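Local coordinates for Lin2634 protein (Listeria innocua, PDB 3MZO) that binds calcium ions at an HD-type metal site and is probably a phosphohydrolase related to the 5'-deoxynucleotidase YfbR, at residues B[7-20]-B[69-81]. Numbering follows the deposited sequence.
Sequences YFQSLSDLENIYRC and DYSELFIGDIKTP. With CA (calcium ion), chain K; CA (calcium ion), chain M.
Tyr70 reaches from the 3-10 turn 70-73 to helix 4-13, where its OH donates a hydrogen bond of 2.9 Å to Ser10 OG, which lies in the plane of the Tyr70 ring at its edge. Ser10 OG also points at Tyr7 O, a modelled bond so short that its length is doubtful. With CG anti to the backbone N (chi1 180°), the Tyr70 ring swings out toward the helix and meets the Tyr7 ring obliquely. Tyr70 OH sits at the edge of the Tyr7 ring, near its plane and 3.4 Å from Tyr7 CD1. Leu14 crosses both Tyr70 and Leu73 at about a right angle: its CD1 rests 3.6 Å from Tyr70 CD1, while its CG meets Leu73 CG. Leu73 splits its methyls, CD1 on Ser10 CB and CD2 on Asp13 CB. Ile17 pushes CD1 against the backbone at Glu72 O.

Farther on, the Arg19 guanidinium takes Lys79 CG over one face, with NH1 3.5 Å from Lys79 CE, and NE pairs with Glu145. Although Arg19 NH1 and Lys79 NZ are only 3.9 Å apart, the carboxylates of Asp69, Glu72 and Asp77 around Lys79 probably offset the two charges. A water in the guanidinium plane accepts from Arg19 NH1 and donates to Asp69 OD2 and Glu72 OE1. Asp69 bridges two calcium ions, OD2 binding one at 2.4 Å and OD1 the other; His34, His68 and Asp138 complete the protein ligands of the first, giving the H...HD...D signature of the HD-domain metal site.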
# COMPACT_ATOMS: atom_id res chain seq x y z
N TYR B 7 -18.94 10.07 15.74
CA TYR B 7 -18.78 11.05 14.67
C TYR B 7 -17.29 11.42 14.51
O TYR B 7 -16.79 11.50 13.37
CB TYR B 7 -19.59 12.31 14.98
CG TYR B 7 -19.20 13.49 14.12
CD1 TYR B 7 -19.55 13.53 12.78
CD2 TYR B 7 -18.46 14.55 14.64
CE1 TYR B 7 -19.18 14.60 11.97
CE2 TYR B 7 -18.05 15.62 13.83
CZ TYR B 7 -18.43 15.64 12.50
OH TYR B 7 -18.07 16.68 11.69
N PHE B 8 -16.59 11.62 15.63
CA PHE B 8 -15.16 11.93 15.58
C PHE B 8 -14.37 10.77 14.94
O PHE B 8 -13.44 11.01 14.16
CB PHE B 8 -14.60 12.24 16.99
CG PHE B 8 -14.95 13.64 17.52
CD1 PHE B 8 -15.55 14.60 16.74
CD2 PHE B 8 -14.59 13.98 18.81
CE1 PHE B 8 -15.83 15.87 17.26
CE2 PHE B 8 -14.86 15.22 19.33
CZ PHE B 8 -15.47 16.18 18.56
N GLN B 9 -14.75 9.52 15.24
CA GLN B 9 -14.04 8.36 14.64
C GLN B 9 -14.27 8.34 13.17
O GLN B 9 -13.34 8.06 12.43
CB GLN B 9 -14.52 7.03 15.18
CG GLN B 9 -14.10 6.77 16.58
CD GLN B 9 -14.67 5.47 17.06
OE1 GLN B 9 -15.88 5.22 16.95
NE2 GLN B 9 -13.82 4.63 17.60
N SER B 10 -15.50 8.68 12.76
CA SER B 10 -15.86 8.67 11.35
C SER B 10 -14.97 9.59 10.51
O SER B 10 -14.79 9.37 9.32
CB SER B 10 -17.32 9.09 11.15
OG SER B 10 -17.47 10.50 11.19
N LEU B 11 -14.47 10.67 11.11
CA LEU B 11 -13.67 11.64 10.35
C LEU B 11 -12.41 10.96 9.79
O LEU B 11 -11.98 11.27 8.68
CB LEU B 11 -13.27 12.85 11.21
CG LEU B 11 -14.36 13.69 11.79
CD1 LEU B 11 -13.82 14.69 12.90
CD2 LEU B 11 -15.05 14.38 10.67
N SER B 12 -11.84 10.02 10.55
CA SER B 12 -10.73 9.19 10.08
C SER B 12 -11.08 8.24 8.95
O SER B 12 -10.22 7.93 8.13
CB SER B 12 -10.11 8.38 11.21
OG SER B 12 -9.31 9.23 12.03
N ASP B 13 -12.31 7.76 8.92
CA ASP B 13 -12.76 6.92 7.83
C ASP B 13 -12.72 7.62 6.47
O ASP B 13 -12.52 6.95 5.45
CB ASP B 13 -14.16 6.37 8.10
CG ASP B 13 -14.23 5.54 9.41
OD1 ASP B 13 -13.16 5.14 9.96
OD2 ASP B 13 -15.33 5.30 9.88
N LEU B 14 -12.90 8.95 6.45
CA LEU B 14 -12.78 9.70 5.21
C LEU B 14 -11.38 9.74 4.61
O LEU B 14 -11.20 10.19 3.47
CB LEU B 14 -13.32 11.14 5.38
CG LEU B 14 -14.85 11.15 5.38
CD1 LEU B 14 -15.38 12.44 5.98
CD2 LEU B 14 -15.33 10.94 3.96
N GLU B 15 -10.39 9.28 5.36
CA GLU B 15 -9.05 9.12 4.87
C GLU B 15 -8.85 7.82 4.07
O GLU B 15 -7.80 7.64 3.43
CB GLU B 15 -8.08 9.03 6.06
CG GLU B 15 -8.06 10.23 6.94
CD GLU B 15 -7.09 10.06 8.14
OE1 GLU B 15 -6.31 9.10 8.26
OE2 GLU B 15 -7.14 10.92 8.99
N ASN B 16 -9.82 6.92 4.18
CA ASN B 16 -9.78 5.62 3.52
C ASN B 16 -10.73 5.51 2.34
O ASN B 16 -10.91 4.42 1.80
CB ASN B 16 -10.09 4.52 4.55
CG ASN B 16 -9.01 4.41 5.63
OD1 ASN B 16 -7.83 4.69 5.37
ND2 ASN B 16 -9.41 4.00 6.83
N ILE B 17 -11.38 6.62 1.99
CA ILE B 17 -12.27 6.73 0.84
C ILE B 17 -11.54 7.67 -0.12
O ILE B 17 -11.17 8.79 0.22
CB ILE B 17 -13.63 7.29 1.22
CG1 ILE B 17 -14.24 6.37 2.28
CG2 ILE B 17 -14.59 7.36 -0.03
CD1 ILE B 17 -15.44 6.91 2.87
N TYR B 18 -11.32 7.16 -1.32
CA TYR B 18 -10.56 7.85 -2.34
C TYR B 18 -11.43 8.33 -3.46
O TYR B 18 -12.51 7.80 -3.70
CB TYR B 18 -9.48 6.94 -2.83
CG TYR B 18 -8.49 6.69 -1.76
CD1 TYR B 18 -7.43 7.57 -1.57
CD2 TYR B 18 -8.63 5.63 -0.86
CE1 TYR B 18 -6.51 7.38 -0.55
CE2 TYR B 18 -7.69 5.42 0.17
CZ TYR B 18 -6.63 6.32 0.31
OH TYR B 18 -5.67 6.18 1.28
N ARG B 19 -10.96 9.38 -4.14
CA ARG B 19 -11.73 9.99 -5.19
C ARG B 19 -11.50 9.24 -6.48
O ARG B 19 -10.38 8.86 -6.77
CB ARG B 19 -11.31 11.44 -5.32
CG ARG B 19 -11.78 12.23 -4.10
CD ARG B 19 -11.23 13.57 -4.02
NE ARG B 19 -11.30 14.35 -5.25
CZ ARG B 19 -12.37 15.03 -5.68
NH1 ARG B 19 -13.54 15.01 -5.03
NH2 ARG B 19 -12.28 15.73 -6.79
N CYS B 20 -12.59 9.09 -7.23
CA CYS B 20 -12.68 8.35 -8.49
C CYS B 20 -11.80 7.10 -8.55
O CYS B 20 -10.86 7.00 -9.30
CB CYS B 20 -12.56 9.24 -9.74
SG CYS B 20 -11.90 10.94 -9.57
N ASP B 69 -18.28 17.06 1.29
CA ASP B 69 -18.15 15.65 0.89
C ASP B 69 -18.17 14.63 2.04
O ASP B 69 -17.87 13.46 1.84
CB ASP B 69 -16.89 15.48 0.02
CG ASP B 69 -17.12 15.83 -1.44
OD1 ASP B 69 -18.26 15.95 -1.84
OD2 ASP B 69 -16.17 15.93 -2.23
N TYR B 70 -18.58 15.07 3.22
CA TYR B 70 -18.72 14.19 4.36
C TYR B 70 -19.62 12.98 4.02
O TYR B 70 -19.35 11.86 4.45
CB TYR B 70 -19.26 14.98 5.58
CG TYR B 70 -19.43 14.11 6.78
CD1 TYR B 70 -18.35 13.75 7.56
CD2 TYR B 70 -20.68 13.59 7.12
CE1 TYR B 70 -18.48 12.90 8.64
CE2 TYR B 70 -20.83 12.75 8.21
CZ TYR B 70 -19.73 12.41 8.97
OH TYR B 70 -19.87 11.55 10.03
N SER B 71 -20.65 13.19 3.20
CA SER B 71 -21.58 12.11 2.82
C SER B 71 -20.96 10.98 2.03
O SER B 71 -21.57 9.88 1.90
CB SER B 71 -22.79 12.67 2.05
OG SER B 71 -22.40 13.44 0.92
N GLU B 72 -19.76 11.21 1.49
CA GLU B 72 -19.05 10.14 0.79
C GLU B 72 -18.69 8.97 1.74
O GLU B 72 -18.32 7.88 1.29
CB GLU B 72 -17.88 10.68 -0.05
CG GLU B 72 -18.41 11.25 -1.40
CD GLU B 72 -17.37 12.01 -2.23
OE1 GLU B 72 -16.23 11.54 -2.35
OE2 GLU B 72 -17.73 13.07 -2.79
N LEU B 73 -18.88 9.19 3.04
CA LEU B 73 -18.72 8.13 4.03
C LEU B 73 -19.64 6.96 3.76
O LEU B 73 -19.29 5.81 4.07
CB LEU B 73 -19.05 8.62 5.43
CG LEU B 73 -17.96 8.85 6.44
CD1 LEU B 73 -18.68 9.36 7.69
CD2 LEU B 73 -17.20 7.60 6.74
N PHE B 74 -20.83 7.24 3.21
CA PHE B 74 -21.86 6.20 2.99
C PHE B 74 -22.42 6.08 1.55
O PHE B 74 -23.04 5.08 1.21
CB PHE B 74 -23.01 6.32 4.01
CG PHE B 74 -23.40 7.74 4.36
CD1 PHE B 74 -24.21 8.48 3.53
CD2 PHE B 74 -22.97 8.30 5.55
CE1 PHE B 74 -24.58 9.77 3.88
CE2 PHE B 74 -23.33 9.60 5.90
CZ PHE B 74 -24.13 10.34 5.07
N ILE B 75 -22.18 7.08 0.70
CA ILE B 75 -22.54 6.96 -0.71
C ILE B 75 -21.55 7.74 -1.60
O ILE B 75 -21.34 8.95 -1.40
CB ILE B 75 -23.99 7.42 -0.95
CG1 ILE B 75 -24.33 7.33 -2.45
CG2 ILE B 75 -24.21 8.82 -0.33
CD1 ILE B 75 -25.81 7.35 -2.79
N GLY B 76 -20.92 7.04 -2.53
CA GLY B 76 -19.99 7.65 -3.48
C GLY B 76 -20.63 8.66 -4.40
O GLY B 76 -21.85 8.70 -4.57
N ASP B 77 -19.79 9.47 -5.04
CA ASP B 77 -20.26 10.55 -5.89
C ASP B 77 -19.50 10.46 -7.20
O ASP B 77 -18.26 10.39 -7.18
CB ASP B 77 -19.97 11.89 -5.18
CG ASP B 77 -20.53 13.12 -5.92
OD1 ASP B 77 -21.73 13.12 -6.27
OD2 ASP B 77 -19.76 14.10 -6.12
N ILE B 78 -20.20 10.47 -8.34
CA ILE B 78 -19.53 10.36 -9.64
C ILE B 78 -18.81 11.71 -9.94
O ILE B 78 -19.47 12.73 -10.11
CB ILE B 78 -20.51 9.96 -10.80
CG1 ILE B 78 -21.40 8.77 -10.42
CG2 ILE B 78 -19.72 9.62 -12.08
CD1 ILE B 78 -22.50 8.52 -11.40
N LYS B 79 -17.46 11.69 -9.97
CA LYS B 79 -16.59 12.90 -10.19
C LYS B 79 -16.22 13.17 -11.67
O LYS B 79 -15.82 14.29 -12.05
CB LYS B 79 -15.26 12.75 -9.41
CG LYS B 79 -15.22 13.28 -7.95
CD LYS B 79 -16.54 13.12 -7.22
CE LYS B 79 -16.38 13.10 -5.71
NZ LYS B 79 -17.32 14.04 -5.04
N THR B 80 -16.35 12.13 -12.49
CA THR B 80 -15.99 12.15 -13.90
C THR B 80 -17.20 12.66 -14.73
O THR B 80 -18.33 12.58 -14.25
CB THR B 80 -15.58 10.72 -14.31
OG1 THR B 80 -16.66 9.82 -14.03
CG2 THR B 80 -14.33 10.28 -13.50
N PRO B 81 -16.96 13.18 -15.95
CA PRO B 81 -18.07 13.80 -16.70
C PRO B 81 -19.08 12.78 -17.29
O PRO B 81 -18.79 11.58 -17.33
CB PRO B 81 -17.36 14.59 -17.81
CG PRO B 81 -16.08 13.86 -18.04
CD PRO B 81 -15.72 13.15 -16.74
CA CA K . -16.32 17.48 -4.10
CA CA M . -20.73 16.23 -1.96
O HOH W 1 -14.59 13.84 -2.68
O HOH W 2 -18.94 17.20 -4.15
O HOH W 3 -22.35 15.69 -0.59
O HOH W 4 -20.24 13.92 -2.79
O HOH W 5 -21.40 18.65 -2.58